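Local coordinates for catalase (Bacillus pumilus, PDB 4QOL), which breaks down hydrogen peroxide to water and oxygen at a heme, and also shows peroxidase-like reactivity toward phenolic substrates, at residues F95-H100 against D110-A115; H57-G62 against H242-L247. All blocks are in the same frame, centred on the assembly; numbering follows the deposited sequence.

Contact 1. Residues F95-H100 against D110-A115; sequences FSTVIH and DPRGFA. With HEM (protoporphyrin IX containing Fe), chain E.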
ATOM      1  N   PHE A  95      18.284  15.972  10.782  1.00 14.42           N
ATOM      2  CA  PHE A  95      17.796  16.943  11.791  1.00 15.47           C
ATOM      3  C   PHE A  95      16.393  17.218  11.473  1.00 15.72           C
ATOM      4  O   PHE A  95      16.007  17.170  10.264  1.00 15.92           O
ATOM      5  CB  PHE A  95      18.622  18.232  11.760  1.00 16.42           C
ATOM      6  CG  PHE A  95      20.105  18.022  12.068  1.00 17.13           C
ATOM      7  CD1 PHE A  95      20.570  17.714  13.328  1.00 16.01           C
ATOM      8  CD2 PHE A  95      21.036  18.161  11.036  1.00 18.26           C
ATOM      9  CE1 PHE A  95      21.935  17.592  13.571  1.00 17.29           C
ATOM     10  CE2 PHE A  95      22.398  18.027  11.272  1.00 18.35           C
ATOM     11  CZ  PHE A  95      22.844  17.731  12.517  1.00 17.06           C
ATOM     12  N   SER A  96      15.593  17.610  12.454  1.00 14.99           N
ATOM     13  CA  SER A  96      14.191  17.799  12.213  1.00 14.58           C
ATOM     14  C   SER A  96      13.559  18.664  13.310  1.00 14.81           C
ATOM     15  O   SER A  96      14.109  18.805  14.413  1.00 14.23           O
ATOM     16  CB  SER A  96      13.487  16.427  12.165  1.00 13.99           C
ATOM     17  OG  SER A  96      13.803  15.665  13.304  1.00 13.25           O
ATOM     18  N   THR A  97      12.368  19.212  13.026  1.00 13.83           N
ATOM     19  CA  THR A  97      11.419  19.570  14.076  1.00 13.72           C
ATOM     20  C   THR A  97      10.592  18.386  14.450  1.00 13.10           C
ATOM     21  O   THR A  97      10.948  17.249  14.086  1.00 14.99           O
ATOM     22  CB  THR A  97      10.523  20.780  13.612  1.00 15.08           C
ATOM     23  OG1 THR A  97       9.740  20.413  12.499  1.00 15.52           O
ATOM     24  CG2 THR A  97      11.414  22.039  13.230  1.00 16.24           C
ATOM     25  N   VAL A  98       9.505  18.550  15.185  1.00 13.48           N
ATOM     26  CA  VAL A  98       8.734  17.425  15.691  1.00 14.17           C
ATOM     27  C   VAL A  98       7.285  17.343  15.241  1.00 14.08           C
ATOM     28  O   VAL A  98       6.871  16.323  14.684  1.00 14.23           O
ATOM     29  CB  VAL A  98       8.771  17.315  17.240  1.00 14.39           C
ATOM     30  CG1 VAL A  98       7.922  16.097  17.691  1.00 14.31           C
ATOM     31  CG2 VAL A  98      10.197  17.233  17.704  1.00 15.25           C
ATOM     32  N   ILE A  99       6.498  18.381  15.488  1.00 13.43           N
ATOM     33  CA  ILE A  99       5.056  18.254  15.506  1.00 13.99           C
ATOM     34  C   ILE A  99       4.425  18.532  14.134  1.00 12.85           C
ATOM     35  O   ILE A  99       3.548  17.812  13.717  1.00 13.46           O
ATOM     36  CB  ILE A  99       4.445  19.125  16.593  1.00 13.54           C
ATOM     37  CG1 ILE A  99       4.770  18.497  17.962  1.00 14.31           C
ATOM     38  CG2 ILE A  99       2.930  19.326  16.420  1.00 13.85           C
ATOM     39  CD1 ILE A  99       4.187  17.098  18.255  1.00 14.82           C
ATOM     40  N   HIS A 100       4.851  19.569  13.466  1.00 14.23           N
ATOM     41  CA  HIS A 100       4.053  20.022  12.309  1.00 14.61           C
ATOM     42  C   HIS A 100       4.513  19.268  11.047  1.00 14.14           C
ATOM     43  O   HIS A 100       5.529  18.590  11.059  1.00 13.68           O
ATOM     44  CB  HIS A 100       4.069  21.532  12.132  1.00 15.31           C
ATOM     45  CG  HIS A 100       3.289  22.261  13.181  1.00 16.08           C
ATOM     46  ND1 HIS A 100       1.957  22.579  13.055  1.00 18.10           N
ATOM     47  CD2 HIS A 100       3.649  22.610  14.437  1.00 16.18           C
ATOM     48  CE1 HIS A 100       1.562  23.215  14.145  1.00 15.82           C
ATOM     49  NE2 HIS A 100       2.555  23.232  15.006  1.00 19.69           N
ATOM     50  N   ASP A 110       9.860  23.702  19.487  1.00 17.27           N
ATOM     51  CA  ASP A 110       9.797  22.210  19.403  1.00 16.79           C
ATOM     52  C   ASP A 110      11.152  21.715  19.861  1.00 15.98           C
ATOM     53  O   ASP A 110      12.154  22.359  19.571  1.00 15.21           O
ATOM     54  CB  ASP A 110       9.589  21.744  17.933  1.00 16.33           C
ATOM     55  CG  ASP A 110       8.299  20.924  17.684  1.00 17.68           C
ATOM     56  OD1 ASP A 110       7.511  20.608  18.612  1.00 18.52           O
ATOM     57  OD2 ASP A 110       7.956  20.736  16.440  1.00 20.03           O
ATOM     58  N   PRO A 111      11.210  20.505  20.438  1.00 15.47           N
ATOM     59  CA  PRO A 111      12.518  19.778  20.344  1.00 15.78           C
ATOM     60  C   PRO A 111      12.955  19.678  18.887  1.00 15.41           C
ATOM     61  O   PRO A 111      12.128  19.819  17.968  1.00 17.21           O
ATOM     62  CB  PRO A 111      12.202  18.426  20.909  1.00 15.47           C
ATOM     63  CG  PRO A 111      10.898  18.575  21.602  1.00 15.20           C
ATOM     64  CD  PRO A 111      10.146  19.578  20.821  1.00 15.82           C
ATOM     65  N   ARG A 112      14.244  19.554  18.679  1.00 15.83           N
ATOM     66  CA  ARG A 112      14.753  19.172  17.404  1.00 15.89           C
ATOM     67  C   ARG A 112      15.306  17.765  17.412  1.00 15.96           C
ATOM     68  O   ARG A 112      16.065  17.394  18.315  1.00 16.16           O
ATOM     69  CB  ARG A 112      15.881  20.121  17.002  1.00 15.50           C
ATOM     70  CG  ARG A 112      15.456  21.327  16.130  1.00 16.57           C
ATOM     71  CD  ARG A 112      14.329  22.150  16.700  1.00 16.02           C
ATOM     72  NE  ARG A 112      13.952  23.306  15.825  1.00 16.10           N
ATOM     73  CZ  ARG A 112      12.940  24.097  16.117  1.00 16.45           C
ATOM     74  NH1 ARG A 112      12.241  23.897  17.207  1.00 16.46           N
ATOM     75  NH2 ARG A 112      12.594  25.077  15.307  1.00 17.09           N
ATOM     76  N   GLY A 113      14.995  17.023  16.352  1.00 14.42           N
ATOM     77  CA  GLY A 113      15.623  15.709  16.173  1.00 14.96           C
ATOM     78  C   GLY A 113      17.047  15.809  15.728  1.00 14.99           C
ATOM     79  O   GLY A 113      17.422  16.716  14.988  1.00 17.83           O
ATOM     80  N   PHE A 114      17.799  14.820  16.126  1.00 16.17           N
ATOM     81  CA  PHE A 114      19.232  14.740  15.920  1.00 16.66           C
ATOM     82  C   PHE A 114      19.541  13.251  15.799  1.00 15.84           C
ATOM     83  O   PHE A 114      19.909  12.573  16.744  1.00 15.70           O
ATOM     84  CB  PHE A 114      19.950  15.360  17.125  1.00 17.64           C
ATOM     85  CG  PHE A 114      21.391  15.727  16.887  1.00 17.47           C
ATOM     86  CD1 PHE A 114      22.295  14.847  16.318  1.00 20.48           C
ATOM     87  CD2 PHE A 114      21.857  16.969  17.314  1.00 19.09           C
ATOM     88  CE1 PHE A 114      23.635  15.204  16.139  1.00 20.04           C
ATOM     89  CE2 PHE A 114      23.176  17.332  17.153  1.00 19.21           C
ATOM     90  CZ  PHE A 114      24.078  16.447  16.563  1.00 18.76           C
ATOM     91  N   ALA A 115      19.351  12.731  14.580  1.00 16.60           N
ATOM     92  CA  ALA A 115      19.405  11.271  14.308  1.00 14.15           C
ATOM     93  C   ALA A 115      20.658  10.920  13.530  1.00 14.33           C
ATOM     94  O   ALA A 115      20.871  11.464  12.461  1.00 15.24           O
ATOM     95  CB  ALA A 115      18.166  10.835  13.512  1.00 14.25           C
TER
HETATM   96  CHA HEM E 501      10.861   9.919  14.494  0.50 11.44           C
HETATM   97  CHB HEM E 501       8.140   7.279  17.522  0.50 11.38           C
HETATM   98  CHC HEM E 501      10.531   9.370  21.358  0.50 11.70           C
HETATM   99  CHD HEM E 501      13.613  11.362  18.194  0.50 11.68           C
HETATM  100  C1A HEM E 501       9.897   9.056  14.994  0.50 11.90           C
HETATM  101  C2A HEM E 501       8.947   8.326  14.210  0.50 12.00           C
HETATM  102  C3A HEM E 501       8.188   7.585  15.062  0.50 11.81           C
HETATM  103  C4A HEM E 501       8.664   7.846  16.360  0.50 11.64           C
HETATM  104  CMA HEM E 501       7.104   6.575  14.819  0.50 11.00           C
HETATM  105  CAA HEM E 501       8.877   8.366  12.717  0.50 11.68           C
HETATM  106  CBA HEM E 501      10.124   7.607  12.218  0.50 12.41           C
HETATM  107  CGA HEM E 501      10.102   7.400  10.750  0.50 12.77           C
HETATM  108  O1A HEM E 501      11.157   7.031  10.196  0.50 14.19           O
HETATM  109  O2A HEM E 501       9.038   7.483  10.095  0.50 12.33           O
HETATM  110  C1B HEM E 501       8.582   7.675  18.816  0.50 11.68           C
HETATM  111  C2B HEM E 501       8.001   7.141  20.009  0.50 11.46           C
HETATM  112  C3B HEM E 501       8.632   7.719  21.080  0.50 11.30           C
HETATM  113  C4B HEM E 501       9.678   8.599  20.540  0.50 11.40           C
HETATM  114  CMB HEM E 501       6.893   6.119  20.037  0.50 11.98           C
HETATM  115  CAB HEM E 501       8.436   7.490  22.513  0.50 11.38           C
HETATM  116  CBB HEM E 501       7.751   6.416  22.913  0.50 12.26           C
HETATM  117  C1C HEM E 501      11.592  10.095  20.816  0.50 11.92           C
HETATM  118  C2C HEM E 501      12.673  10.527  21.550  0.50 12.05           C
HETATM  119  C3C HEM E 501      13.525  11.109  20.664  0.50 11.67           C
HETATM  120  C4C HEM E 501      13.008  10.965  19.355  0.50 12.01           C
HETATM  121  CMC HEM E 501      12.771  10.441  23.059  0.50 11.80           C
HETATM  122  CAC HEM E 501      14.827  11.601  20.965  0.50 12.51           C
HETATM  123  CBC HEM E 501      15.453  11.070  22.002  0.50 12.74           C
HETATM  124  C1D HEM E 501      13.060  11.100  16.931  0.50 11.43           C
HETATM  125  C2D HEM E 501      13.683  11.611  15.710  0.50 11.05           C
HETATM  126  C3D HEM E 501      12.923  11.250  14.671  0.50 10.61           C
HETATM  127  C4D HEM E 501      11.828  10.494  15.269  0.50 11.46           C
HETATM  128  CMD HEM E 501      14.947  12.419  15.716  0.50 10.93           C
HETATM  129  CAD HEM E 501      13.157  11.525  13.207  0.50 10.40           C
HETATM  130  CBD HEM E 501      14.177  10.467  12.728  0.50 10.48           C
HETATM  131  CGD HEM E 501      14.403  10.802  11.283  0.50 10.87           C
HETATM  132  O1D HEM E 501      15.210  11.692  11.038  0.50 10.55           O
HETATM  133  O2D HEM E 501      13.797  10.199  10.357  0.50 10.68           O
HETATM  134  NA  HEM E 501       9.737   8.729  16.343  0.50 12.83           N
HETATM  135  NB  HEM E 501       9.557   8.519  19.204  0.50 11.60           N
HETATM  136  NC  HEM E 501      11.829  10.293  19.474  0.50 12.34           N
HETATM  137  ND  HEM E 501      11.950  10.432  16.637  0.50 11.80           N
HETATM  138 FE   HEM E 501      10.803   9.516  17.874  0.50 14.59          FE
HETATM  139  O   HOH W   1       6.713  21.678  14.267  1.00 16.51           O
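Phe95 and Phe114 face each other as a non-hydrogen-bonded antiparallel pair where strands 88-96 and 113-120 run side by side in the beta-barrel of the catalase fold. The Phe95 side chain illustrates how one ring can serve a backbone and a neighbouring ring together. Its CB passes 3.8 Å from Gly113 O, and CD1 keeps close to that same oxygen. Further out, CE1 stands over the centre of the Phe114 ring, an edge-to-face (T-shaped) pair with planes at 80°; Trp259 meets both rings from outside the pair. The next register is the hydrogen-bonded pair of Ser96 and Gly113: Gly113 N gives to Ser96 O over 2.8 Å, while the return bond from Ser96 N is longer. Gly113 CA lies 3.4 Å from the heme methyl CMD, which brings the strand up against the cofactor. Beyond the strand ends, Thr97 CG2 rests on one face of the Arg112 guanidinium, whose NH1 is bound in plane to Asp110 O. Asp110 then holds the turn at Val98 and Ile99 with a single oxygen. Val98 N approaches OD2 from above the carboxylate plane, whereas Ile99 N, on the same face, comes in on the syn side at 2.9 Å and 163°. An alanine in place of Asp110 would probably leave both amides without their shared acceptor and free the turn to shift. Water 1 extends this grip, giving to Asp110 OD2 at 2.7 Å and accepting from His100 N at 2.9 Å.

Contact 2. Residues H57-G62 against H242-L247; sequences HARGAG and HATRDL. With HEM (protoporphyrin IX containing Fe), chain E.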
ATOM      1  N   HIS A  57       8.334  14.375  13.430  1.00 12.53           N
ATOM      2  CA  HIS A  57       9.619  14.820  12.800  1.00 12.35           C
ATOM      3  C   HIS A  57       9.562  14.840  11.275  1.00 13.47           C
ATOM      4  O   HIS A  57      10.519  14.525  10.561  1.00 12.64           O
ATOM      5  CB  HIS A  57      10.772  13.994  13.253  1.00 12.70           C
ATOM      6  CG  HIS A  57      11.045  14.071  14.745  1.00 12.10           C
ATOM      7  ND1 HIS A  57      12.138  14.718  15.243  1.00 12.12           N
ATOM      8  CD2 HIS A  57      10.434  13.491  15.794  1.00 11.60           C
ATOM      9  CE1 HIS A  57      12.183  14.573  16.568  1.00 12.62           C
ATOM     10  NE2 HIS A  57      11.165  13.822  16.932  1.00 13.24           N
ATOM     11  N   ALA A  58       8.382  15.178  10.785  1.00 11.43           N
ATOM     12  CA  ALA A  58       8.148  15.167   9.312  1.00 11.83           C
ATOM     13  C   ALA A  58       9.003  16.174   8.543  1.00 13.32           C
ATOM     14  O   ALA A  58       9.432  15.910   7.432  1.00 12.88           O
ATOM     15  CB  ALA A  58       6.677  15.426   9.030  1.00 12.58           C
ATOM     16  N   ARG A  59       9.220  17.344   9.122  1.00 14.27           N
ATOM     17  CA  ARG A  59      10.099  18.364   8.568  1.00 14.29           C
ATOM     18  C   ARG A  59      11.512  18.174   9.009  1.00 14.33           C
ATOM     19  O   ARG A  59      11.769  18.151  10.205  1.00 14.04           O
ATOM     20  CB  ARG A  59       9.655  19.786   9.063  1.00 15.61           C
ATOM     21  CG  ARG A  59      10.700  20.899   8.857  1.00 15.60           C
ATOM     22  CD  ARG A  59      11.105  21.212   7.432  1.00 16.34           C
ATOM     23  NE  ARG A  59      10.263  22.240   6.877  1.00 16.50           N
ATOM     24  CZ  ARG A  59      10.378  22.707   5.652  1.00 17.99           C
ATOM     25  NH1 ARG A  59      11.273  22.197   4.814  1.00 15.66           N
ATOM     26  NH2 ARG A  59       9.533  23.651   5.232  1.00 16.90           N
ATOM     27  N   GLY A  60      12.443  18.009   8.044  1.00 14.02           N
ATOM     28  CA  GLY A  60      13.863  17.850   8.373  1.00 15.51           C
ATOM     29  C   GLY A  60      14.787  17.922   7.184  1.00 14.67           C
ATOM     30  O   GLY A  60      14.358  18.092   6.056  1.00 15.75           O
ATOM     31  N   ALA A  61      16.066  17.700   7.467  1.00 13.82           N
ATOM     32  CA  ALA A  61      17.144  17.895   6.519  1.00 13.58           C
ATOM     33  C   ALA A  61      18.249  16.933   6.876  1.00 14.10           C
ATOM     34  O   ALA A  61      18.540  16.744   8.035  1.00 14.63           O
ATOM     35  CB  ALA A  61      17.677  19.336   6.553  1.00 14.53           C
ATOM     36  N   GLY A  62      18.911  16.431   5.837  1.00 15.00           N
ATOM     37  CA  GLY A  62      19.959  15.428   6.047  1.00 15.76           C
ATOM     38  C   GLY A  62      21.323  15.817   5.479  1.00 15.30           C
ATOM     39  O   GLY A  62      21.424  16.561   4.519  1.00 16.26           O
ATOM     40  N   HIS A 242      14.463  27.943   7.007  1.00 15.18           N
ATOM     41  CA  HIS A 242      15.750  28.609   7.120  1.00 15.92           C
ATOM     42  C   HIS A 242      16.895  27.686   7.638  1.00 15.65           C
ATOM     43  O   HIS A 242      18.108  27.913   7.376  1.00 15.25           O
ATOM     44  CB  HIS A 242      15.640  29.849   8.028  1.00 16.51           C
ATOM     45  CG  HIS A 242      15.697  29.513   9.475  1.00 17.56           C
ATOM     46  ND1 HIS A 242      14.624  28.985  10.155  1.00 17.95           N
ATOM     47  CD2 HIS A 242      16.729  29.522  10.350  1.00 19.15           C
ATOM     48  CE1 HIS A 242      14.988  28.694  11.388  1.00 19.69           C
ATOM     49  NE2 HIS A 242      16.258  28.999  11.535  1.00 18.24           N
ATOM     50  N   ALA A 243      16.503  26.649   8.390  1.00 15.49           N
ATOM     51  CA  ALA A 243      17.487  25.750   8.974  1.00 15.57           C
ATOM     52  C   ALA A 243      17.900  24.775   7.923  1.00 16.70           C
ATOM     53  O   ALA A 243      19.081  24.437   7.841  1.00 18.24           O
ATOM     54  CB  ALA A 243      16.893  25.047  10.229  1.00 15.03           C
ATOM     55  N   THR A 244      16.944  24.281   7.116  1.00 16.65           N
ATOM     56  CA  THR A 244      17.347  23.438   6.012  1.00 16.38           C
ATOM     57  C   THR A 244      18.312  24.225   5.081  1.00 17.04           C
ATOM     58  O   THR A 244      19.320  23.691   4.600  1.00 17.25           O
ATOM     59  CB  THR A 244      16.105  23.017   5.231  1.00 15.69           C
ATOM     60  OG1 THR A 244      15.394  22.016   5.972  1.00 17.43           O
ATOM     61  CG2 THR A 244      16.405  22.371   3.890  1.00 16.73           C
ATOM     62  N   ARG A 245      17.976  25.477   4.832  1.00 17.65           N
ATOM     63  CA  ARG A 245      18.802  26.316   3.963  1.00 18.48           C
ATOM     64  C   ARG A 245      20.236  26.454   4.514  1.00 18.72           C
ATOM     65  O   ARG A 245      21.225  26.244   3.812  1.00 19.00           O
ATOM     66  CB  ARG A 245      18.168  27.667   3.787  1.00 21.17           C
ATOM     67  CG  ARG A 245      18.889  28.508   2.707  1.00 20.78           C
ATOM     68  CD  ARG A 245      18.366  29.950   2.780  1.00 22.03           C
ATOM     69  NE  ARG A 245      16.916  30.008   2.547  1.00 22.76           N
ATOM     70  CZ  ARG A 245      16.314  30.084   1.369  1.00 24.48           C
ATOM     71  NH1 ARG A 245      16.992  30.049   0.241  1.00 25.87           N
ATOM     72  NH2 ARG A 245      15.004  30.202   1.325  1.00 25.69           N
ATOM     73  N   ASP A 246      20.299  26.799   5.791  1.00 19.33           N
ATOM     74  CA  ASP A 246      21.574  27.026   6.488  1.00 18.78           C
ATOM     75  C   ASP A 246      22.483  25.808   6.463  1.00 19.42           C
ATOM     76  O   ASP A 246      23.691  25.936   6.182  1.00 20.45           O
ATOM     77  CB  ASP A 246      21.263  27.428   7.912  1.00 18.89           C
ATOM     78  CG  ASP A 246      22.474  27.563   8.783  1.00 21.40           C
ATOM     79  OD1 ASP A 246      23.118  28.669   8.791  1.00 22.02           O
ATOM     80  OD2 ASP A 246      22.797  26.509   9.424  1.00 18.27           O
ATOM     81  N   LEU A 247      21.913  24.637   6.729  1.00 18.17           N
ATOM     82  CA  LEU A 247      22.701  23.397   6.732  1.00 20.33           C
ATOM     83  C   LEU A 247      23.298  23.129   5.336  1.00 18.94           C
ATOM     84  O   LEU A 247      24.509  22.874   5.205  1.00 16.75           O
ATOM     85  CB  LEU A 247      21.872  22.211   7.234  1.00 19.10           C
ATOM     86  CG  LEU A 247      22.629  20.848   7.320  1.00 19.78           C
ATOM     87  CD1 LEU A 247      23.854  20.834   8.245  1.00 20.28           C
ATOM     88  CD2 LEU A 247      21.637  19.765   7.729  1.00 18.51           C
TER
HETATM   89  CHA HEM E 501      10.861   9.919  14.494  0.50 11.44           C
HETATM   90  CHB HEM E 501       8.140   7.279  17.522  0.50 11.38           C
HETATM   91  CHC HEM E 501      10.531   9.370  21.358  0.50 11.70           C
HETATM   92  CHD HEM E 501      13.613  11.362  18.194  0.50 11.68           C
HETATM   93  C1A HEM E 501       9.897   9.056  14.994  0.50 11.90           C
HETATM   94  C2A HEM E 501       8.947   8.326  14.210  0.50 12.00           C
HETATM   95  C3A HEM E 501       8.188   7.585  15.062  0.50 11.81           C
HETATM   96  C4A HEM E 501       8.664   7.846  16.360  0.50 11.64           C
HETATM   97  CMA HEM E 501       7.104   6.575  14.819  0.50 11.00           C
HETATM   98  CAA HEM E 501       8.877   8.366  12.717  0.50 11.68           C
HETATM   99  CBA HEM E 501      10.124   7.607  12.218  0.50 12.41           C
HETATM  100  CGA HEM E 501      10.102   7.400  10.750  0.50 12.77           C
HETATM  101  O1A HEM E 501      11.157   7.031  10.196  0.50 14.19           O
HETATM  102  O2A HEM E 501       9.038   7.483  10.095  0.50 12.33           O
HETATM  103  C1B HEM E 501       8.582   7.675  18.816  0.50 11.68           C
HETATM  104  C2B HEM E 501       8.001   7.141  20.009  0.50 11.46           C
HETATM  105  C3B HEM E 501       8.632   7.719  21.080  0.50 11.30           C
HETATM  106  C4B HEM E 501       9.678   8.599  20.540  0.50 11.40           C
HETATM  107  CMB HEM E 501       6.893   6.119  20.037  0.50 11.98           C
HETATM  108  CAB HEM E 501       8.436   7.490  22.513  0.50 11.38           C
HETATM  109  CBB HEM E 501       7.751   6.416  22.913  0.50 12.26           C
HETATM  110  C1C HEM E 501      11.592  10.095  20.816  0.50 11.92           C
HETATM  111  C2C HEM E 501      12.673  10.527  21.550  0.50 12.05           C
HETATM  112  C3C HEM E 501      13.525  11.109  20.664  0.50 11.67           C
HETATM  113  C4C HEM E 501      13.008  10.965  19.355  0.50 12.01           C
HETATM  114  CMC HEM E 501      12.771  10.441  23.059  0.50 11.80           C
HETATM  115  CAC HEM E 501      14.827  11.601  20.965  0.50 12.51           C
HETATM  116  CBC HEM E 501      15.453  11.070  22.002  0.50 12.74           C
HETATM  117  C1D HEM E 501      13.060  11.100  16.931  0.50 11.43           C
HETATM  118  C2D HEM E 501      13.683  11.611  15.710  0.50 11.05           C
HETATM  119  C3D HEM E 501      12.923  11.250  14.671  0.50 10.61           C
HETATM  120  C4D HEM E 501      11.828  10.494  15.269  0.50 11.46           C
HETATM  121  CMD HEM E 501      14.947  12.419  15.716  0.50 10.93           C
HETATM  122  CAD HEM E 501      13.157  11.525  13.207  0.50 10.40           C
HETATM  123  CBD HEM E 501      14.177  10.467  12.728  0.50 10.48           C
HETATM  124  CGD HEM E 501      14.403  10.802  11.283  0.50 10.87           C
HETATM  125  O1D HEM E 501      15.210  11.692  11.038  0.50 10.55           O
HETATM  126  O2D HEM E 501      13.797  10.199  10.357  0.50 10.68           O
HETATM  127  NA  HEM E 501       9.737   8.729  16.343  0.50 12.83           N
HETATM  128  NB  HEM E 501       9.557   8.519  19.204  0.50 11.60           N
HETATM  129  NC  HEM E 501      11.829  10.293  19.474  0.50 12.34           N
HETATM  130  ND  HEM E 501      11.950  10.432  16.637  0.50 11.80           N
HETATM  131 FE   HEM E 501      10.803   9.516  17.874  0.50 14.59          FE
HETATM  132  O   HOH W   2      13.545  20.352   4.829  1.00 18.14           O
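The Arg59 guanidinium meets water 2 at its edge, in plane, and through that water is joined to Thr244, whose hydroxyl stands obliquely to the group. Two residues earlier, the His57 ring lies face-on over pyrrole D of the heme, with HEM C2D 3.4 Å above the centre of its plane, a position consistent with the distal histidine of heme catalases. Just after Arg59 the chain enters strand 60-69 of the beta-barrel, and helix 242-253 packs outside it. The two short segments run nearly parallel, their axes 10° apart and 8.2 Å at closest approach. Direct contact is slight: Ala61 CB, pointing at the helix, meets the Thr244 hydroxyl oxygen OG1 at 3.6 Å and the apolar Leu247 CD2 at 4.2 Å. Thr244 OG1 is hydrogen-bonded to Glu106, and Arg59 NE to Ser104 O. Asn157 and Thr156 of a second subunit pack on Arg59 and Thr244, placing this joint at a subunit interface. Water 2 bridges strand and helix, an instance of a water that joins groups too far apart to bond directly: it accepts from Arg59 NH1 at 2.9 Å and donates to Gly60 O and Thr244 OG1, each at 2.7 Å.

The two contacts meet at neighbouring strands, 60-69 and 88-96, with centres about 9 Å apart, and contact 1 is nested within the chain loop that contact 2 closes. Their junction illustrates second-shell positioning. Ser96 OG lies 2.7 Å from His57 ND1 in a hydrogen bond, and Val98 O lies 2.7 Å from His57 N in a probable one, so the strand end holds the ring and the turn holds the backbone of His57. That ring's NE2 stands 4.4 Å from the heme iron, on the distal side. Contact 1 also borders the heme's edge through residues 113-115, while contact 2 ties strand 60-69 outward to helix 242-253 and the second subunit.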